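Local coordinates for phytanoyl-CoA dioxygenase (Streptomyces malaysiense, PDB 6ZYL), which catalyses the beta-hydroxylation of thioholgamide as a non-heme monooxygenase, probably with iron and 2-oxoglutarate, at residues E30-T34 with Q140-A144; R33-F39 with Y162-L168; V38-L44 with A206-V211. One frame throughout, in Å; residues are numbered along the deposited sequence.

Contact 1: residues E30-T34 with Q140-A144; sequences ERFRT and QQHAA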
ATOM      1  N   GLU A  30     -19.481   4.567   4.717  1.00 36.99           N
ATOM      2  CA  GLU A  30     -19.807   5.894   5.231  1.00 39.65           C
ATOM      3  C   GLU A  30     -18.659   6.455   6.060  1.00 33.35           C
ATOM      4  O   GLU A  30     -18.290   7.628   5.921  1.00 29.88           O
ATOM      5  CB  GLU A  30     -21.092   5.835   6.059  1.00 44.26           C
ATOM      6  CG  GLU A  30     -21.756   7.189   6.260  1.00 54.95           C
ATOM      7  CD  GLU A  30     -22.614   7.244   7.510  1.00 79.74           C
ATOM      8  OE1 GLU A  30     -22.788   8.349   8.066  1.00 78.42           O
ATOM      9  OE2 GLU A  30     -23.116   6.182   7.938  1.00 80.95           O
ATOM     10  N   ARG A  31     -18.082   5.631   6.937  1.00 35.92           N
ATOM     11  CA  ARG A  31     -16.934   6.076   7.720  1.00 31.23           C
ATOM     12  C   ARG A  31     -15.758   6.416   6.812  1.00 30.34           C
ATOM     13  O   ARG A  31     -15.100   7.449   6.985  1.00 32.85           O
ATOM     14  CB  ARG A  31     -16.536   4.999   8.729  1.00 34.57           C
ATOM     15  CG  ARG A  31     -17.633   4.602   9.702  1.00 41.47           C
ATOM     16  CD  ARG A  31     -17.354   3.229  10.309  1.00 42.75           C
ATOM     17  NE  ARG A  31     -16.030   3.157  10.927  1.00 48.74           N
ATOM     18  CZ  ARG A  31     -15.472   2.038  11.382  1.00 48.38           C
ATOM     19  NH1 ARG A  31     -16.120   0.885  11.285  1.00 43.89           N
ATOM     20  NH2 ARG A  31     -14.264   2.070  11.929  1.00 40.79           N
ATOM     21  N   PHE A  32     -15.485   5.552   5.832  1.00 31.17           N
ATOM     22  CA  PHE A  32     -14.370   5.784   4.918  1.00 29.52           C
ATOM     23  C   PHE A  32     -14.530   7.110   4.185  1.00 28.34           C
ATOM     24  O   PHE A  32     -13.583   7.898   4.087  1.00 28.34           O
ATOM     25  CB  PHE A  32     -14.268   4.621   3.927  1.00 28.88           C
ATOM     26  CG  PHE A  32     -13.185   4.787   2.898  1.00 27.37           C
ATOM     27  CD1 PHE A  32     -11.860   4.546   3.221  1.00 27.54           C
ATOM     28  CD2 PHE A  32     -13.493   5.176   1.607  1.00 26.91           C
ATOM     29  CE1 PHE A  32     -10.862   4.698   2.274  1.00 23.77           C
ATOM     30  CE2 PHE A  32     -12.499   5.331   0.657  1.00 29.01           C
ATOM     31  CZ  PHE A  32     -11.183   5.091   0.992  1.00 26.61           C
ATOM     32  N   ARG A  33     -15.731   7.380   3.667  1.00 30.99           N
ATOM     33  CA  ARG A  33     -15.931   8.596   2.887  1.00 32.18           C
ATOM     34  C   ARG A  33     -15.939   9.839   3.769  1.00 31.72           C
ATOM     35  O   ARG A  33     -15.499  10.909   3.333  1.00 32.43           O
ATOM     36  CB  ARG A  33     -17.233   8.500   2.091  1.00 32.53           C
ATOM     37  CG  ARG A  33     -17.237   7.406   1.029  1.00 37.26           C
ATOM     38  CD  ARG A  33     -16.172   7.648  -0.037  1.00 34.95           C
ATOM     39  NE  ARG A  33     -16.084   6.537  -0.983  1.00 35.90           N
ATOM     40  CZ  ARG A  33     -15.127   6.399  -1.897  1.00 33.27           C
ATOM     41  NH1 ARG A  33     -14.165   7.305  -1.996  1.00 31.60           N
ATOM     42  NH2 ARG A  33     -15.134   5.352  -2.712  1.00 35.83           N
ATOM     43  N   THR A  34     -16.423   9.720   5.007  1.00 32.57           N
ATOM     44  CA  THR A  34     -16.428  10.868   5.908  1.00 33.52           C
ATOM     45  C   THR A  34     -15.026  11.164   6.424  1.00 32.24           C
ATOM     46  O   THR A  34     -14.526  12.288   6.292  1.00 31.65           O
ATOM     47  CB  THR A  34     -17.383  10.619   7.078  1.00 36.83           C
ATOM     48  OG1 THR A  34     -18.701  10.355   6.583  1.00 41.77           O
ATOM     49  CG2 THR A  34     -17.419  11.825   8.009  1.00 42.63           C
ATOM     50  N   GLN A 140     -10.047   9.566  -6.446  1.00 27.31           N
ATOM     51  CA  GLN A 140     -10.920  10.322  -5.558  1.00 24.83           C
ATOM     52  C   GLN A 140     -12.115   9.488  -5.119  1.00 27.19           C
ATOM     53  O   GLN A 140     -12.518   9.536  -3.951  1.00 25.17           O
ATOM     54  CB  GLN A 140     -11.371  11.603  -6.258  1.00 28.00           C
ATOM     55  CG  GLN A 140     -10.236  12.590  -6.524  1.00 29.08           C
ATOM     56  CD  GLN A 140      -9.488  12.315  -7.822  1.00 27.29           C
ATOM     57  OE1 GLN A 140      -9.562  11.221  -8.381  1.00 26.87           O
ATOM     58  NE2 GLN A 140      -8.753  13.311  -8.300  1.00 25.95           N
ATOM     59  N   GLN A 141     -12.683   8.702  -6.033  1.00 24.43           N
ATOM     60  CA  GLN A 141     -13.824   7.862  -5.716  1.00 26.51           C
ATOM     61  C   GLN A 141     -13.551   6.370  -5.842  1.00 25.81           C
ATOM     62  O   GLN A 141     -14.353   5.575  -5.338  1.00 23.18           O
ATOM     63  CB  GLN A 141     -15.014   8.208  -6.630  1.00 27.85           C
ATOM     64  CG  GLN A 141     -15.611   9.584  -6.402  1.00 34.94           C
ATOM     65  CD  GLN A 141     -16.157   9.757  -4.999  1.00 39.26           C
ATOM     66  OE1 GLN A 141     -16.772   8.847  -4.442  1.00 38.62           O
ATOM     67  NE2 GLN A 141     -15.930  10.929  -4.419  1.00 44.11           N
ATOM     68  N   HIS A 142     -12.454   5.962  -6.484  1.00 23.69           N
ATOM     69  CA  HIS A 142     -12.324   4.587  -6.952  1.00 23.27           C
ATOM     70  C   HIS A 142     -10.986   3.960  -6.574  1.00 24.40           C
ATOM     71  O   HIS A 142     -10.488   3.081  -7.285  1.00 25.05           O
ATOM     72  CB  HIS A 142     -12.520   4.527  -8.467  1.00 23.13           C
ATOM     73  CG  HIS A 142     -13.790   5.165  -8.936  1.00 27.88           C
ATOM     74  ND1 HIS A 142     -15.033   4.683  -8.588  1.00 26.84           N
ATOM     75  CD2 HIS A 142     -14.012   6.251  -9.715  1.00 26.79           C
ATOM     76  CE1 HIS A 142     -15.967   5.439  -9.137  1.00 30.94           C
ATOM     77  NE2 HIS A 142     -15.374   6.397  -9.827  1.00 30.69           N
ATOM     78  N   ALA A 143     -10.402   4.371  -5.454  1.00 22.09           N
ATOM     79  CA  ALA A 143      -9.161   3.762  -5.003  1.00 22.97           C
ATOM     80  C   ALA A 143      -9.088   3.807  -3.485  1.00 23.91           C
ATOM     81  O   ALA A 143      -9.721   4.640  -2.833  1.00 20.06           O
ATOM     82  CB  ALA A 143      -7.937   4.455  -5.611  1.00 21.14           C
ATOM     83  N   ALA A 144      -8.289   2.897  -2.933  1.00 20.97           N
ATOM     84  CA  ALA A 144      -8.050   2.831  -1.499  1.00 21.49           C
ATOM     85  C   ALA A 144      -6.773   2.041  -1.268  1.00 21.67           C
ATOM     86  O   ALA A 144      -6.481   1.094  -2.005  1.00 20.18           O
ATOM     87  CB  ALA A 144      -9.225   2.179  -0.762  1.00 22.09           C
TER
HETATM   88  O   HOH W   1     -11.646   6.561  -3.221  1.00 23.55           O
HETATM   89  O   HOH W   2     -13.924  10.143  -1.084  1.00 37.01           O
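Phe32 and Arg33 approach residues 140-144 from a helix whose backbone stays well back: the CA atoms of Arg33 and Gln141 are 8.9 Å apart, those of Phe32 and Ala144 9.5 Å, so long side chains must span the gap. Bent at chi2 (-62°), the arginine chain turns its guanidinium toward the carbonyls of Gln140 and Gln141. Arg33 NH2 donates to Gln141 O at 2.7 Å, a short but bent bond (133°) whose donor stands above the carbonyl plane. One water lies between Arg33 NH1 and Ala143 O; a second accepts from NH1 and donates to Gln140 O. The N-terminal helix 28-35 is thus tied to the short helix 139-142 and, through a water, to the start of strand 143-149, in the main sheet of what is, as in other PhyH-family enzymes, a double-stranded beta-helix. Gln141 OE1 sits over the centre of one guanidinium face, while Phe32 CE2 borders the other nearer its rim. A leucine in place of Arg33 would probably leave Gln141 O without this donor and both waters without their NH1 partner. Phe32, its CG anti to the backbone N (178°), carries CZ to within 3.9 Å of Ala144 CB, where alanine's small methyl suits the ring's approach; Val211 and Leu102 also border this ring.

Contact 2: residues R33-F39 with Y162-L168; sequences RTDGFVF and YARGSHL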
ATOM      1  N   ARG A  33     -15.731   7.380   3.667  1.00 30.99           N
ATOM      2  CA  ARG A  33     -15.931   8.596   2.887  1.00 32.18           C
ATOM      3  C   ARG A  33     -15.939   9.839   3.769  1.00 31.72           C
ATOM      4  O   ARG A  33     -15.499  10.909   3.333  1.00 32.43           O
ATOM      5  CB  ARG A  33     -17.233   8.500   2.091  1.00 32.53           C
ATOM      6  CG  ARG A  33     -17.237   7.406   1.029  1.00 37.26           C
ATOM      7  CD  ARG A  33     -16.172   7.648  -0.037  1.00 34.95           C
ATOM      8  NE  ARG A  33     -16.084   6.537  -0.983  1.00 35.90           N
ATOM      9  CZ  ARG A  33     -15.127   6.399  -1.897  1.00 33.27           C
ATOM     10  NH1 ARG A  33     -14.165   7.305  -1.996  1.00 31.60           N
ATOM     11  NH2 ARG A  33     -15.134   5.352  -2.712  1.00 35.83           N
ATOM     12  N   THR A  34     -16.423   9.720   5.007  1.00 32.57           N
ATOM     13  CA  THR A  34     -16.428  10.868   5.908  1.00 33.52           C
ATOM     14  C   THR A  34     -15.026  11.164   6.424  1.00 32.24           C
ATOM     15  O   THR A  34     -14.526  12.288   6.292  1.00 31.65           O
ATOM     16  CB  THR A  34     -17.383  10.619   7.078  1.00 36.83           C
ATOM     17  OG1 THR A  34     -18.701  10.355   6.583  1.00 41.77           O
ATOM     18  CG2 THR A  34     -17.419  11.825   8.009  1.00 42.63           C
ATOM     19  N   ASP A  35     -14.373  10.162   7.012  1.00 31.41           N
ATOM     20  CA  ASP A  35     -13.072  10.373   7.631  1.00 28.04           C
ATOM     21  C   ASP A  35     -11.922  10.297   6.638  1.00 26.45           C
ATOM     22  O   ASP A  35     -10.859  10.873   6.898  1.00 25.69           O
ATOM     23  CB  ASP A  35     -12.851   9.340   8.741  1.00 27.63           C
ATOM     24  CG  ASP A  35     -13.820   9.509   9.899  1.00 36.49           C
ATOM     25  OD1 ASP A  35     -14.291  10.644  10.117  1.00 37.86           O
ATOM     26  OD2 ASP A  35     -14.112   8.509  10.590  1.00 37.84           O
ATOM     27  N   GLY A  36     -12.109   9.616   5.511  1.00 26.19           N
ATOM     28  CA  GLY A  36     -11.014   9.330   4.611  1.00 25.45           C
ATOM     29  C   GLY A  36     -10.226   8.093   4.970  1.00 26.18           C
ATOM     30  O   GLY A  36      -9.222   7.801   4.308  1.00 21.03           O
ATOM     31  N   PHE A  37     -10.645   7.368   6.001  1.00 23.95           N
ATOM     32  CA  PHE A  37     -10.006   6.130   6.420  1.00 24.59           C
ATOM     33  C   PHE A  37     -11.039   5.324   7.188  1.00 25.44           C
ATOM     34  O   PHE A  37     -12.109   5.824   7.541  1.00 25.68           O
ATOM     35  CB  PHE A  37      -8.760   6.398   7.275  1.00 26.31           C
ATOM     36  CG  PHE A  37      -9.037   7.183   8.529  1.00 23.59           C
ATOM     37  CD1 PHE A  37      -9.675   6.594   9.609  1.00 29.42           C
ATOM     38  CD2 PHE A  37      -8.652   8.509   8.627  1.00 26.65           C
ATOM     39  CE1 PHE A  37      -9.931   7.314  10.759  1.00 29.27           C
ATOM     40  CE2 PHE A  37      -8.902   9.234   9.779  1.00 28.43           C
ATOM     41  CZ  PHE A  37      -9.543   8.634  10.844  1.00 26.41           C
ATOM     42  N   VAL A  38     -10.701   4.068   7.459  1.00 23.67           N
ATOM     43  CA  VAL A  38     -11.546   3.209   8.278  1.00 25.53           C
ATOM     44  C   VAL A  38     -10.664   2.097   8.840  1.00 29.13           C
ATOM     45  O   VAL A  38      -9.965   1.405   8.090  1.00 24.11           O
ATOM     46  CB  VAL A  38     -12.745   2.673   7.469  1.00 29.40           C
ATOM     47  CG1 VAL A  38     -12.312   1.629   6.459  1.00 26.98           C
ATOM     48  CG2 VAL A  38     -13.816   2.137   8.414  1.00 33.49           C
ATOM     49  N   PHE A  39     -10.648   1.950  10.163  1.00 23.85           N
ATOM     50  CA  PHE A  39      -9.812   0.955  10.822  1.00 26.03           C
ATOM     51  C   PHE A  39     -10.298   0.785  12.254  1.00 26.52           C
ATOM     52  O   PHE A  39     -10.914   1.698  12.816  1.00 24.99           O
ATOM     53  CB  PHE A  39      -8.327   1.365  10.804  1.00 23.22           C
ATOM     54  CG  PHE A  39      -7.984   2.465  11.774  1.00 24.69           C
ATOM     55  CD1 PHE A  39      -7.657   2.173  13.090  1.00 25.53           C
ATOM     56  CD2 PHE A  39      -7.978   3.789  11.366  1.00 25.43           C
ATOM     57  CE1 PHE A  39      -7.342   3.181  13.982  1.00 22.76           C
ATOM     58  CE2 PHE A  39      -7.662   4.801  12.254  1.00 23.73           C
ATOM     59  CZ  PHE A  39      -7.343   4.495  13.563  1.00 28.22           C
ATOM     60  N   TYR A 162      -3.271   9.673  11.012  1.00 24.57           N
ATOM     61  CA  TYR A 162      -4.170  10.183   9.987  1.00 25.61           C
ATOM     62  C   TYR A 162      -4.678  11.572  10.358  1.00 30.82           C
ATOM     63  O   TYR A 162      -4.820  11.903  11.538  1.00 29.64           O
ATOM     64  CB  TYR A 162      -5.383   9.268   9.791  1.00 24.83           C
ATOM     65  CG  TYR A 162      -5.120   7.950   9.108  1.00 23.76           C
ATOM     66  CD1 TYR A 162      -4.132   7.816   8.142  1.00 25.00           C
ATOM     67  CD2 TYR A 162      -5.881   6.835   9.426  1.00 25.44           C
ATOM     68  CE1 TYR A 162      -3.908   6.600   7.518  1.00 24.08           C
ATOM     69  CE2 TYR A 162      -5.669   5.626   8.811  1.00 25.25           C
ATOM     70  CZ  TYR A 162      -4.685   5.509   7.860  1.00 24.05           C
ATOM     71  OH  TYR A 162      -4.486   4.288   7.263  1.00 25.22           O
ATOM     72  N   ALA A 163      -4.974  12.375   9.336  1.00 30.77           N
ATOM     73  CA  ALA A 163      -5.648  13.665   9.491  1.00 30.49           C
ATOM     74  C   ALA A 163      -7.076  13.489   8.983  1.00 26.21           C
ATOM     75  O   ALA A 163      -7.319  13.493   7.772  1.00 26.76           O
ATOM     76  CB  ALA A 163      -4.913  14.768   8.736  1.00 32.76           C
ATOM     77  N   ARG A 164      -8.018  13.321   9.909  1.00 27.45           N
ATOM     78  CA  ARG A 164      -9.406  13.062   9.547  1.00 31.92           C
ATOM     79  C   ARG A 164      -9.933  14.130   8.597  1.00 32.71           C
ATOM     80  O   ARG A 164      -9.738  15.329   8.816  1.00 33.21           O
ATOM     81  CB  ARG A 164     -10.261  13.007  10.814  1.00 38.67           C
ATOM     82  CG  ARG A 164     -11.652  12.426  10.631  1.00 42.63           C
ATOM     83  CD  ARG A 164     -12.409  12.411  11.962  1.00 48.15           C
ATOM     84  NE  ARG A 164     -12.250  11.146  12.679  1.00 61.41           N
ATOM     85  CZ  ARG A 164     -11.569  11.001  13.812  1.00 61.21           C
ATOM     86  NH1 ARG A 164     -10.976  12.042  14.383  1.00 58.01           N
ATOM     87  NH2 ARG A 164     -11.485   9.806  14.383  1.00 54.10           N
ATOM     88  N   GLY A 165     -10.591  13.683   7.532  1.00 29.60           N
ATOM     89  CA  GLY A 165     -11.193  14.580   6.569  1.00 30.51           C
ATOM     90  C   GLY A 165     -10.237  15.274   5.627  1.00 31.37           C
ATOM     91  O   GLY A 165     -10.691  16.045   4.774  1.00 37.62           O
ATOM     92  N   SER A 166      -8.934  15.017   5.732  1.00 28.98           N
ATOM     93  CA  SER A 166      -7.946  15.704   4.908  1.00 28.42           C
ATOM     94  C   SER A 166      -7.988  15.290   3.444  1.00 29.58           C
ATOM     95  O   SER A 166      -7.192  15.812   2.654  1.00 28.83           O
ATOM     96  CB  SER A 166      -6.547  15.443   5.467  1.00 30.06           C
ATOM     97  OG  SER A 166      -6.273  14.051   5.516  1.00 29.70           O
ATOM     98  N   HIS A 167      -8.893  14.392   3.060  1.00 30.08           N
ATOM     99  CA  HIS A 167      -8.912  13.819   1.722  1.00 32.00           C
ATOM    100  C   HIS A 167      -9.929  14.464   0.792  1.00 33.85           C
ATOM    101  O   HIS A 167      -9.944  14.139  -0.400  1.00 33.05           O
ATOM    102  CB  HIS A 167      -9.230  12.322   1.809  1.00 28.09           C
ATOM    103  CG  HIS A 167     -10.628  12.039   2.272  1.00 27.34           C
ATOM    104  ND1 HIS A 167     -11.106  12.466   3.492  1.00 26.48           N
ATOM    105  CD2 HIS A 167     -11.652  11.384   1.676  1.00 27.38           C
ATOM    106  CE1 HIS A 167     -12.364  12.085   3.629  1.00 29.98           C
ATOM    107  NE2 HIS A 167     -12.719  11.423   2.542  1.00 27.62           N
ATOM    108  N   LEU A 168     -10.775  15.359   1.298  1.00 35.79           N
ATOM    109  CA  LEU A 168     -11.983  15.730   0.570  1.00 42.35           C
ATOM    110  C   LEU A 168     -11.708  16.598  -0.650  1.00 49.00           C
ATOM    111  O   LEU A 168     -12.589  16.726  -1.506  1.00 50.56           O
ATOM    112  CB  LEU A 168     -12.948  16.440   1.520  1.00 37.93           C
ATOM    113  CG  LEU A 168     -13.467  15.529   2.636  1.00 38.28           C
ATOM    114  CD1 LEU A 168     -14.011  16.317   3.813  1.00 42.26           C
ATOM    115  CD2 LEU A 168     -14.531  14.579   2.085  1.00 38.61           C
TER
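A helix-to-strand turn, residues Asp35 to Phe37, packs on the loop 162-168 through a backbone bond, a histidine-to-carbonyl bond, a salt bridge and aromatic contacts. Gly165 N bonds Asp35 O almost straight (2.9 Å, 173°); positive phi in the type II turn Ala163-Ser166 favours glycine there. Gly36, the first residue past the helix, also has positive phi and lies over one face of the His167 ring, where any CB would collide with ND1. Leu168 CG backs the other face, and His167 NE2 donates in its ring plane to Arg33 O at 2.9 Å. The Asp35 and Arg164 chains run side by side, Asp35 OD1 3.3 Å from Arg164 NE in a salt bridge, their flat groups steeply inclined. Phe37, its CG between backbone N and carbonyl carbon (chi1 59°), has Asp35 CB over one face and Tyr162 CD2 over the other; the phenylalanine and tyrosine planes are tilted by only 24° but displaced so that they hardly overlap. Phe39 CD2 meets the Tyr162 edge, 3.9 Å from Tyr162 CE2, completing an aromatic cluster. Tyrosine adds a hydroxyl, which bonds Ser210 and His212 of strand 209-212. Val200 of strand 200-201 packs against Phe37, Phe39 and Arg164, placing the cluster between the two larger sheets.

Contact 3: residues V38-L44 with A206-V211; sequences VFPVNAL and AGQCSV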
ATOM      1  N   VAL A  38     -10.701   4.068   7.459  1.00 23.67           N
ATOM      2  CA  VAL A  38     -11.546   3.209   8.278  1.00 25.53           C
ATOM      3  C   VAL A  38     -10.664   2.097   8.840  1.00 29.13           C
ATOM      4  O   VAL A  38      -9.965   1.405   8.090  1.00 24.11           O
ATOM      5  CB  VAL A  38     -12.745   2.673   7.469  1.00 29.40           C
ATOM      6  CG1 VAL A  38     -12.312   1.629   6.459  1.00 26.98           C
ATOM      7  CG2 VAL A  38     -13.816   2.137   8.414  1.00 33.49           C
ATOM      8  N   PHE A  39     -10.648   1.950  10.163  1.00 23.85           N
ATOM      9  CA  PHE A  39      -9.812   0.955  10.822  1.00 26.03           C
ATOM     10  C   PHE A  39     -10.298   0.785  12.254  1.00 26.52           C
ATOM     11  O   PHE A  39     -10.914   1.698  12.816  1.00 24.99           O
ATOM     12  CB  PHE A  39      -8.327   1.365  10.804  1.00 23.22           C
ATOM     13  CG  PHE A  39      -7.984   2.465  11.774  1.00 24.69           C
ATOM     14  CD1 PHE A  39      -7.657   2.173  13.090  1.00 25.53           C
ATOM     15  CD2 PHE A  39      -7.978   3.789  11.366  1.00 25.43           C
ATOM     16  CE1 PHE A  39      -7.342   3.181  13.982  1.00 22.76           C
ATOM     17  CE2 PHE A  39      -7.662   4.801  12.254  1.00 23.73           C
ATOM     18  CZ  PHE A  39      -7.343   4.495  13.563  1.00 28.22           C
ATOM     19  N   PRO A  40     -10.050  -0.381  12.870  1.00 25.95           N
ATOM     20  CA  PRO A  40      -9.465  -1.561  12.213  1.00 25.45           C
ATOM     21  C   PRO A  40     -10.512  -2.299  11.386  1.00 24.37           C
ATOM     22  O   PRO A  40     -11.688  -2.222  11.717  1.00 26.54           O
ATOM     23  CB  PRO A  40      -8.989  -2.417  13.390  1.00 25.61           C
ATOM     24  CG  PRO A  40      -9.975  -2.093  14.483  1.00 29.75           C
ATOM     25  CD  PRO A  40     -10.307  -0.617  14.305  1.00 28.12           C
ATOM     26  N   VAL A  41     -10.110  -2.968  10.308  1.00 26.09           N
ATOM     27  CA  VAL A  41     -10.954  -3.970   9.668  1.00 29.77           C
ATOM     28  C   VAL A  41     -10.208  -5.297   9.757  1.00 28.17           C
ATOM     29  O   VAL A  41      -8.988  -5.352   9.558  1.00 26.17           O
ATOM     30  CB  VAL A  41     -11.304  -3.627   8.201  1.00 34.09           C
ATOM     31  CG1 VAL A  41     -11.735  -2.166   8.076  1.00 32.48           C
ATOM     32  CG2 VAL A  41     -10.150  -3.934   7.278  1.00 38.00           C
ATOM     33  N   ASN A  42     -10.931  -6.357  10.101  1.00 27.70           N
ATOM     34  CA  ASN A  42     -10.291  -7.645  10.313  1.00 28.99           C
ATOM     35  C   ASN A  42      -9.844  -8.240   8.985  1.00 27.04           C
ATOM     36  O   ASN A  42     -10.534  -8.125   7.968  1.00 29.61           O
ATOM     37  CB  ASN A  42     -11.243  -8.593  11.040  1.00 30.30           C
ATOM     38  CG  ASN A  42     -11.399  -8.240  12.510  1.00 35.50           C
ATOM     39  OD1 ASN A  42     -10.530  -7.597  13.104  1.00 36.98           O
ATOM     40  ND2 ASN A  42     -12.508  -8.659  13.105  1.00 52.09           N
ATOM     41  N   ALA A  43      -8.666  -8.859   8.997  1.00 25.50           N
ATOM     42  CA  ALA A  43      -8.120  -9.503   7.809  1.00 27.11           C
ATOM     43  C   ALA A  43      -7.444 -10.812   8.198  1.00 26.10           C
ATOM     44  O   ALA A  43      -8.016 -11.893   8.025  1.00 30.16           O
ATOM     45  CB  ALA A  43      -7.134  -8.573   7.100  1.00 25.78           C
ATOM     46  N   LEU A  44      -6.234 -10.723   8.737  1.00 27.02           N
ATOM     47  CA  LEU A  44      -5.480 -11.891   9.157  1.00 23.62           C
ATOM     48  C   LEU A  44      -5.610 -12.096  10.661  1.00 25.16           C
ATOM     49  O   LEU A  44      -5.756 -11.141  11.428  1.00 23.47           O
ATOM     50  CB  LEU A  44      -4.004 -11.742   8.787  1.00 23.01           C
ATOM     51  CG  LEU A  44      -3.582 -12.157   7.378  1.00 26.76           C
ATOM     52  CD1 LEU A  44      -4.428 -11.473   6.324  1.00 30.19           C
ATOM     53  CD2 LEU A  44      -2.100 -11.847   7.167  1.00 27.37           C
ATOM     54  N   ALA A 206      -1.744  -7.070  15.279  1.00 23.11           N
ATOM     55  CA  ALA A 206      -1.132  -7.781  14.163  1.00 25.08           C
ATOM     56  C   ALA A 206      -2.191  -8.601  13.437  1.00 23.41           C
ATOM     57  O   ALA A 206      -2.950  -9.349  14.058  1.00 23.41           O
ATOM     58  CB  ALA A 206      -0.006  -8.688  14.662  1.00 27.11           C
ATOM     59  N   GLY A 207      -2.253  -8.441  12.115  1.00 23.14           N
ATOM     60  CA  GLY A 207      -3.244  -9.086  11.291  1.00 22.08           C
ATOM     61  C   GLY A 207      -4.369  -8.170  10.852  1.00 25.13           C
ATOM     62  O   GLY A 207      -4.956  -8.390   9.786  1.00 20.88           O
ATOM     63  N   GLN A 208      -4.693  -7.163  11.657  1.00 24.29           N
ATOM     64  CA  GLN A 208      -5.665  -6.168  11.244  1.00 22.53           C
ATOM     65  C   GLN A 208      -5.041  -5.228  10.216  1.00 19.74           C
ATOM     66  O   GLN A 208      -3.824  -5.199  10.009  1.00 22.42           O
ATOM     67  CB  GLN A 208      -6.166  -5.369  12.446  1.00 23.18           C
ATOM     68  CG  GLN A 208      -6.838  -6.203  13.520  1.00 22.98           C
ATOM     69  CD  GLN A 208      -7.363  -5.357  14.661  1.00 23.71           C
ATOM     70  OE1 GLN A 208      -6.672  -4.470  15.161  1.00 21.74           O
ATOM     71  NE2 GLN A 208      -8.594  -5.623  15.076  1.00 22.81           N
ATOM     72  N   CYS A 209      -5.891  -4.436   9.573  1.00 21.40           N
ATOM     73  CA  CYS A 209      -5.416  -3.480   8.589  1.00 22.31           C
ATOM     74  C   CYS A 209      -6.223  -2.196   8.696  1.00 22.60           C
ATOM     75  O   CYS A 209      -7.292  -2.151   9.306  1.00 21.14           O
ATOM     76  CB  CYS A 209      -5.502  -4.045   7.166  1.00 22.28           C
ATOM     77  SG  CYS A 209      -7.180  -4.223   6.545  1.00 30.01           S
ATOM     78  N   SER A 210      -5.671  -1.143   8.104  1.00 23.34           N
ATOM     79  CA  SER A 210      -6.339   0.136   7.951  1.00 21.85           C
ATOM     80  C   SER A 210      -6.505   0.401   6.462  1.00 20.76           C
ATOM     81  O   SER A 210      -5.645   0.029   5.657  1.00 23.00           O
ATOM     82  CB  SER A 210      -5.541   1.262   8.609  1.00 22.86           C
ATOM     83  OG  SER A 210      -6.202   2.502   8.448  1.00 29.45           O
ATOM     84  N   VAL A 211      -7.621   1.023   6.099  1.00 22.33           N
ATOM     85  CA  VAL A 211      -7.910   1.404   4.722  1.00 22.32           C
ATOM     86  C   VAL A 211      -8.047   2.916   4.697  1.00 23.58           C
ATOM     87  O   VAL A 211      -8.864   3.478   5.435  1.00 22.42           O
ATOM     88  CB  VAL A 211      -9.188   0.732   4.195  1.00 22.34           C
ATOM     89  CG1 VAL A 211      -9.297   0.918   2.686  1.00 22.69           C
ATOM     90  CG2 VAL A 211      -9.214  -0.740   4.571  1.00 21.95           C
TER
HETATM   91  O   HOH W   3      -5.509  -9.926  14.101  1.00 26.56           O
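Antiparallel pairing of Val38 with Val211 and of Val41 with Cys209 adds strand 37-41 to the border of the main sheet, part of the double-stranded beta-helix expected for this family. Both are hydrogen-bonded pairs, yet between them Phe39 and Pro40 stand opposite the single residue Ser210: a beta bulge. The peptide before Pro40 is cis, and the extra residue is taken up where proline has no N-H to offer the neighbouring strand. Beyond it the pairing resumes, with Val41 N bonding Cys209 O at 3.1 Å.

On the buried face the bumps are small and branched. Val38 CG1 rests 4.0 Å from Val211 CB, the two chains side by side, and Val41 CG2 packs on Cys209 SG, with Val211 CG2 a little farther off. Compact valine and cysteine leave this face low enough for Phe32 of helix 28-35 and Leu102 of helix 93-103 to settle on Val211.

Away from the valine face, Ser210 OG, anti to its own backbone N (180°), lies 3.4 Å from Phe39 CB, where serine's small side chain fits. At the exposed border Gln208, extended beyond CG, runs alongside Pro40, with Gln208 CD 3.6 Å from Pro40 CB. Its OE1 is held by Asp205 N, and its NE2 makes a weak bond to Asn42 OD1, the two amides nearly coplanar, as befits polar groups toward the surface.

Past the strand, Ala43 CB drops against Gly207 O at 3.5 Å, and Leu44 N bonds that same oxygen. Gly207 has to be glycine: a CB would strike Leu44 O, which instead receives a CA-H...O contact. One water donates to Leu44 O at 2.9 Å and to Ala206 O at 2.6 Å.

Overall arrangement
All three contacts start from the N-terminal run of residues 30-44, which forms helix 28-35 and then strand 37-41, and their partners follow in the same order: 140-144, 162-168, 206-211. Contacts 1 and 2 share Arg33 and Thr34, their centres about 8 Å apart; contacts 2 and 3 share Val38 and Phe39, with centres about 15 Å apart; the centres of contacts 1 and 3 are separated by about 16 Å. Strands 37-41, 209-212 and 143-149 are successive neighbours in the main sheet, while contact 2 brings in the loop after strand 160-162 of the second sheet. The N-terminal run thus joins parts of the family fold far apart in sequence.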